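Transmembrane oligosaccharyl transferase, putative (Archaeoglobus fulgidus, PDB 3VGP) is a putative archaeal oligosaccharyl transferase of the AglB family, represented here by the C-terminal globular domain of this transmembrane protein. Local coordinates at residues A[30-35]-A[82-87]; A[36-41]-A[60-65]. The protein carries 1 engineered substitution. All coordinates share one frame; numbering follows the deposited sequence.

Contact 1: residues A[30-35]-A[82-87]; sequences KPEYSV and KKRGVR
P31 begins the contact by laying its ring against the turn that follows helix 74-84: P31 CB sits only 3.1 Å from G85 O, a tight fit, and P31 CG touches the same carbonyl. At E32 the chain uses both backbone and side chain. E32 N donates to a water that passes a hydrogen bond on to K83 O, while the side chain, extended beyond CG, runs out to R84. There R84 NH1 faces both carboxylate oxygens; its better bond, 3.0 Å to E32 OE2 at 154°, enters on the syn lone pair and lies near the guanidinium plane. The bond to E32 OE1 is weak, and the two planes stand 79° apart, so this is a salt bridge through one nitrogen, not a flat two-point pairing. Y33 N makes a weak but nearly straight bond of 3.4 Å to R84 O. The Y33 ring, with CG in the crowded position between N and carbonyl carbon (chi1 59°), folds back so that R84 CB lies over one face, 4.2 Å from the ring centroid, as a CH-pi contact. V86 CG2 meets Y33 CE2 at 3.6 Å. Y33 OH probably hydrogen-bonds to D64 OD2 of helix 58-69 and R84 NE forms a salt bridge with the same oxygen, which ties the two polar ends together at a buried carboxylate. S34 O then accepts R87 N at 2.9 Å in the carbonyl plane, on a lone pair, with V86 CG1 alongside; the extended R87 side chain turns away to E160. Past this bond V35 enters the short strand 35-36. The loop packs on a Schellman motif that ends helix 74-84, with G85 at positive phi, just before the chain enters parallel strand pairing in the domain's mixed sheet.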
loop_
_atom_site.group_PDB
_atom_site.type_symbol
_atom_site.label_atom_id
_atom_site.label_comp_id
_atom_site.label_asym_id
_atom_site.label_seq_id
_atom_site.Cartn_x
_atom_site.Cartn_y
_atom_site.Cartn_z
ATOM N N LYS A 30 11.189 3.102 16.910
ATOM C CA LYS A 30 9.914 2.993 16.217
ATOM C C LYS A 30 10.032 3.336 14.734
ATOM O O LYS A 30 10.702 4.294 14.363
ATOM C CB LYS A 30 8.894 3.911 16.889
ATOM C CG LYS A 30 7.457 3.608 16.519
ATOM C CD LYS A 30 6.485 4.391 17.387
ATOM C CE LYS A 30 5.051 3.914 17.166
ATOM N NZ LYS A 30 4.080 4.617 18.056
ATOM N N PRO A 31 9.377 2.549 13.867
ATOM C CA PRO A 31 9.401 2.761 12.414
ATOM C C PRO A 31 8.893 4.147 12.015
ATOM O O PRO A 31 8.135 4.769 12.763
ATOM C CB PRO A 31 8.482 1.657 11.892
ATOM C CG PRO A 31 8.656 0.568 12.903
ATOM C CD PRO A 31 8.613 1.334 14.202
ATOM N N GLU A 32 9.305 4.629 10.842
ATOM C CA GLU A 32 8.836 5.931 10.370
ATOM C C GLU A 32 7.314 5.865 10.382
ATOM O O GLU A 32 6.641 6.810 10.789
ATOM C CB GLU A 32 9.360 6.224 8.966
ATOM C CG GLU A 32 10.866 6.408 8.907
ATOM C CD GLU A 32 11.313 7.091 7.633
ATOM O OE1 GLU A 32 10.818 8.205 7.358
ATOM O OE2 GLU A 32 12.159 6.525 6.913
ATOM N N TYR A 33 6.781 4.739 9.917
ATOM C CA TYR A 33 5.346 4.485 9.953
ATOM C C TYR A 33 5.105 2.992 9.759
ATOM O O TYR A 33 5.938 2.291 9.188
ATOM C CB TYR A 33 4.546 5.341 8.951
ATOM C CG TYR A 33 4.883 5.222 7.487
ATOM C CD1 TYR A 33 5.877 6.008 6.914
ATOM C CD2 TYR A 33 4.148 4.373 6.659
ATOM C CE1 TYR A 33 6.133 5.962 5.541
ATOM C CE2 TYR A 33 4.394 4.317 5.288
ATOM C CZ TYR A 33 5.385 5.113 4.736
ATOM O OH TYR A 33 5.626 5.062 3.382
ATOM N N SER A 34 3.971 2.514 10.255
ATOM C CA SER A 34 3.650 1.093 10.227
ATOM C C SER A 34 2.839 0.546 9.068
ATOM O O SER A 34 2.982 -0.624 8.716
ATOM C CB SER A 34 2.924 0.719 11.519
ATOM O OG SER A 34 3.728 0.999 12.648
ATOM N N VAL A 35 1.985 1.376 8.490
ATOM C CA VAL A 35 1.126 0.917 7.412
ATOM C C VAL A 35 1.351 1.639 6.096
ATOM O O VAL A 35 1.367 2.868 6.047
ATOM C CB VAL A 35 -0.361 1.077 7.807
ATOM C CG1 VAL A 35 -1.264 0.574 6.679
ATOM C CG2 VAL A 35 -0.634 0.330 9.108
ATOM N N LYS A 82 11.408 -1.590 3.956
ATOM C CA LYS A 82 12.401 -1.714 5.019
ATOM C C LYS A 82 12.828 -0.339 5.515
ATOM O O LYS A 82 12.944 -0.111 6.719
ATOM C CB LYS A 82 13.634 -2.480 4.527
ATOM C CG LYS A 82 13.376 -3.933 4.156
ATOM C CD LYS A 82 12.857 -4.749 5.333
ATOM C CE LYS A 82 12.728 -6.220 4.959
ATOM N NZ LYS A 82 12.106 -7.037 6.035
ATOM N N LYS A 83 13.054 0.575 4.578
ATOM C CA LYS A 83 13.474 1.928 4.910
ATOM C C LYS A 83 12.507 2.605 5.873
ATOM O O LYS A 83 12.925 3.238 6.840
ATOM C CB LYS A 83 13.597 2.763 3.633
ATOM C CG LYS A 83 14.044 4.201 3.864
ATOM C CD LYS A 83 14.106 4.975 2.555
ATOM C CE LYS A 83 15.047 4.306 1.562
ATOM N NZ LYS A 83 15.139 5.055 0.277
ATOM N N ARG A 84 11.210 2.462 5.617
ATOM C CA ARG A 84 10.208 3.087 6.471
ATOM C C ARG A 84 9.821 2.253 7.685
ATOM O O ARG A 84 9.111 2.739 8.564
ATOM C CB ARG A 84 8.945 3.408 5.667
ATOM C CG ARG A 84 9.181 4.246 4.425
ATOM C CD ARG A 84 9.821 5.590 4.742
ATOM N NE ARG A 84 9.951 6.378 3.519
ATOM C CZ ARG A 84 10.685 7.477 3.396
ATOM N NH1 ARG A 84 11.373 7.944 4.432
ATOM N NH2 ARG A 84 10.736 8.106 2.227
ATOM N N GLY A 85 10.273 1.000 7.731
ATOM C CA GLY A 85 9.947 0.135 8.855
ATOM C C GLY A 85 8.500 -0.333 8.874
ATOM O O GLY A 85 7.970 -0.729 9.915
ATOM N N VAL A 86 7.865 -0.295 7.711
ATOM C CA VAL A 86 6.476 -0.711 7.559
ATOM C C VAL A 86 6.271 -2.173 7.935
ATOM O O VAL A 86 7.080 -3.029 7.585
ATOM C CB VAL A 86 6.010 -0.497 6.094
ATOM C CG1 VAL A 86 4.761 -1.313 5.806
ATOM C CG2 VAL A 86 5.746 0.982 5.856
ATOM N N ARG A 87 5.189 -2.446 8.661
ATOM C CA ARG A 87 4.859 -3.811 9.058
ATOM C C ARG A 87 3.768 -4.358 8.148
ATOM O O ARG A 87 3.767 -5.542 7.809
ATOM C CB ARG A 87 4.360 -3.859 10.500
ATOM C CG ARG A 87 3.895 -5.246 10.914
ATOM C CD ARG A 87 3.474 -5.297 12.371
ATOM N NE ARG A 87 3.058 -6.642 12.755
ATOM C CZ ARG A 87 2.588 -6.965 13.954
ATOM N NH1 ARG A 87 2.230 -8.216 14.207
ATOM N NH2 ARG A 87 2.476 -6.037 14.899
HETATM O O HOH W 1 11.906 3.261 9.750
#

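Contact 2: residues A[36-41]-A[60-65]; sequences MSWWDY and AGAVDA
A65 CB is the centre of this buried contact, pointing from helix 58-69 at the loop and touching three consecutive residues. S37 O is nearest, 3.7 Å from A65 CB. On one flank the six-membered ring of W38 comes in edge first, W38 CE3 lying 4.0 Å from A65 CB. One turn back along the helix the same edge reaches A62: W38 CZ3 is 3.3 Å from A62 O, which lies in the indole plane, and 4.1 Å from A62 CB. The other flank belongs to M36, modelled as selenomethionine, whose CG stands 4.2 Å from A65 CB. Its chain is extended as far as SE and then bends (chi3 -79°), crossing D64 at about a right angle and bringing M36 CE to 4.1 Å from D64 CB.

Both side chains have CG anti to the backbone N, which carries M36 from the strand and W38 from the loop to the helix. Farther out, I108 and I111 of helix 105-111 pack on W38, and F68, a turn farther along helix 58-69, meets M36. The backbone of M36 is hydrogen-bonded to Y88 and V90, tying this end to the sheet, while D40 OD1 N-caps helix 41-44 through a weak bond to G42 N. W38 to G42 spell out WWDYG, the signature motif of the oligosaccharyl transferase family, and this packing seats the motif's first tryptophan against the core.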
loop_
_atom_site.group_PDB
_atom_site.type_symbol
_atom_site.label_atom_id
_atom_site.label_comp_id
_atom_site.label_asym_id
_atom_site.label_seq_id
_atom_site.Cartn_x
_atom_site.Cartn_y
_atom_site.Cartn_z
HETATM N N MSE A 36 1.543 0.866 5.035
HETATM C CA MSE A 36 1.713 1.443 3.712
HETATM C C MSE A 36 0.473 1.151 2.888
HETATM O O MSE A 36 0.148 -0.010 2.630
HETATM C CB MSE A 36 2.920 0.864 2.995
HETATM C CG MSE A 36 3.002 1.364 1.572
HETATM SE SE MSE A 36 4.527 0.674 0.699
HETATM C CE MSE A 36 5.830 1.850 1.446
ATOM N N SER A 37 -0.215 2.206 2.471
ATOM C CA SER A 37 -1.428 2.051 1.680
ATOM C C SER A 37 -1.583 3.274 0.787
ATOM O O SER A 37 -0.850 4.255 0.939
ATOM C CB SER A 37 -2.638 1.927 2.613
ATOM O OG SER A 37 -3.807 1.550 1.906
ATOM N N TRP A 38 -2.531 3.207 -0.144
ATOM C CA TRP A 38 -2.789 4.314 -1.051
ATOM C C TRP A 38 -3.904 5.134 -0.429
ATOM O O TRP A 38 -5.068 4.734 -0.438
ATOM C CB TRP A 38 -3.221 3.807 -2.425
ATOM C CG TRP A 38 -3.338 4.907 -3.436
ATOM C CD1 TRP A 38 -4.474 5.317 -4.078
ATOM C CD2 TRP A 38 -2.282 5.741 -3.917
ATOM N NE1 TRP A 38 -4.188 6.355 -4.929
ATOM C CE2 TRP A 38 -2.850 6.636 -4.852
ATOM C CE3 TRP A 38 -0.910 5.820 -3.651
ATOM C CZ2 TRP A 38 -2.092 7.600 -5.520
ATOM C CZ3 TRP A 38 -0.156 6.780 -4.317
ATOM C CH2 TRP A 38 -0.750 7.656 -5.239
ATOM N N TRP A 39 -3.534 6.290 0.106
ATOM C CA TRP A 39 -4.483 7.155 0.778
ATOM C C TRP A 39 -5.036 8.318 -0.014
ATOM O O TRP A 39 -4.391 8.846 -0.916
ATOM C CB TRP A 39 -3.854 7.758 2.037
ATOM C CG TRP A 39 -3.613 6.807 3.150
ATOM C CD1 TRP A 39 -2.486 6.073 3.377
ATOM C CD2 TRP A 39 -4.520 6.495 4.210
ATOM N NE1 TRP A 39 -2.635 5.324 4.519
ATOM C CE2 TRP A 39 -3.875 5.565 5.049
ATOM C CE3 TRP A 39 -5.820 6.915 4.531
ATOM C CZ2 TRP A 39 -4.484 5.042 6.194
ATOM C CZ3 TRP A 39 -6.425 6.395 5.671
ATOM C CH2 TRP A 39 -5.756 5.469 6.487
ATOM N N ASP A 40 -6.249 8.702 0.362
ATOM C CA ASP A 40 -6.914 9.871 -0.184
ATOM C C ASP A 40 -6.659 10.831 0.973
ATOM O O ASP A 40 -6.826 10.456 2.136
ATOM C CB ASP A 40 -8.415 9.633 -0.345
ATOM C CG ASP A 40 -9.193 10.928 -0.509
ATOM O OD1 ASP A 40 -9.351 11.656 0.494
ATOM O OD2 ASP A 40 -9.640 11.225 -1.637
ATOM N N TYR A 41 -6.230 12.047 0.667
ATOM C CA TYR A 41 -5.931 13.019 1.709
ATOM C C TYR A 41 -7.017 13.146 2.775
ATOM O O TYR A 41 -6.722 13.155 3.970
ATOM C CB TYR A 41 -5.653 14.383 1.079
ATOM C CG TYR A 41 -5.223 15.422 2.080
ATOM C CD1 TYR A 41 -6.162 16.205 2.748
ATOM C CD2 TYR A 41 -3.874 15.602 2.383
ATOM C CE1 TYR A 41 -5.767 17.145 3.697
ATOM C CE2 TYR A 41 -3.471 16.534 3.327
ATOM C CZ TYR A 41 -4.421 17.302 3.979
ATOM O OH TYR A 41 -4.024 18.230 4.912
ATOM N N ALA A 60 4.883 12.436 0.814
ATOM C CA ALA A 60 5.968 11.470 0.924
ATOM C C ALA A 60 5.387 10.063 1.005
ATOM O O ALA A 60 5.909 9.127 0.398
ATOM C CB ALA A 60 6.820 11.771 2.166
ATOM N N GLY A 61 4.300 9.922 1.753
ATOM C CA GLY A 61 3.658 8.628 1.888
ATOM C C GLY A 61 3.093 8.153 0.562
ATOM O O GLY A 61 3.130 6.960 0.251
ATOM N N ALA A 62 2.572 9.088 -0.227
ATOM C CA ALA A 62 1.996 8.754 -1.526
ATOM C C ALA A 62 3.089 8.295 -2.487
ATOM O O ALA A 62 2.928 7.307 -3.203
ATOM C CB ALA A 62 1.257 9.971 -2.105
ATOM N N VAL A 63 4.204 9.017 -2.502
ATOM C CA VAL A 63 5.305 8.656 -3.380
ATOM C C VAL A 63 5.861 7.305 -2.956
ATOM O O VAL A 63 6.171 6.472 -3.803
ATOM C CB VAL A 63 6.422 9.710 -3.345
ATOM C CG1 VAL A 63 7.625 9.218 -4.134
ATOM C CG2 VAL A 63 5.905 11.017 -3.936
ATOM N N ASP A 64 5.987 7.088 -1.648
ATOM C CA ASP A 64 6.484 5.806 -1.145
ATOM C C ASP A 64 5.601 4.677 -1.672
ATOM O O ASP A 64 6.087 3.696 -2.229
ATOM C CB ASP A 64 6.437 5.732 0.388
ATOM C CG ASP A 64 7.514 6.558 1.069
ATOM O OD1 ASP A 64 8.471 6.993 0.400
ATOM O OD2 ASP A 64 7.398 6.749 2.300
ATOM N N ALA A 65 4.296 4.812 -1.468
ATOM C CA ALA A 65 3.364 3.778 -1.898
ATOM C C ALA A 65 3.360 3.565 -3.407
ATOM O O ALA A 65 3.314 2.431 -3.874
ATOM C CB ALA A 65 1.954 4.103 -1.401
#

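How the contacts relate
From the N terminus, helix 6-20 leads into the loop 30-35, and the chain runs straight on through strand 35-36 into 36-41. Contact 2 closes first, when helix 58-69 returns to 36-41; contact 1 closes later, at the end of helix 74-84, so contact 2 is nested inside its loop. The centres lie about 13 Å apart, yet the two are joined through D64, which belongs to contact 2 and reaches into contact 1. Two successive helices are thus joined to one continuous segment, at the edge of the sheet where strands 35-36 and 88-91 run parallel.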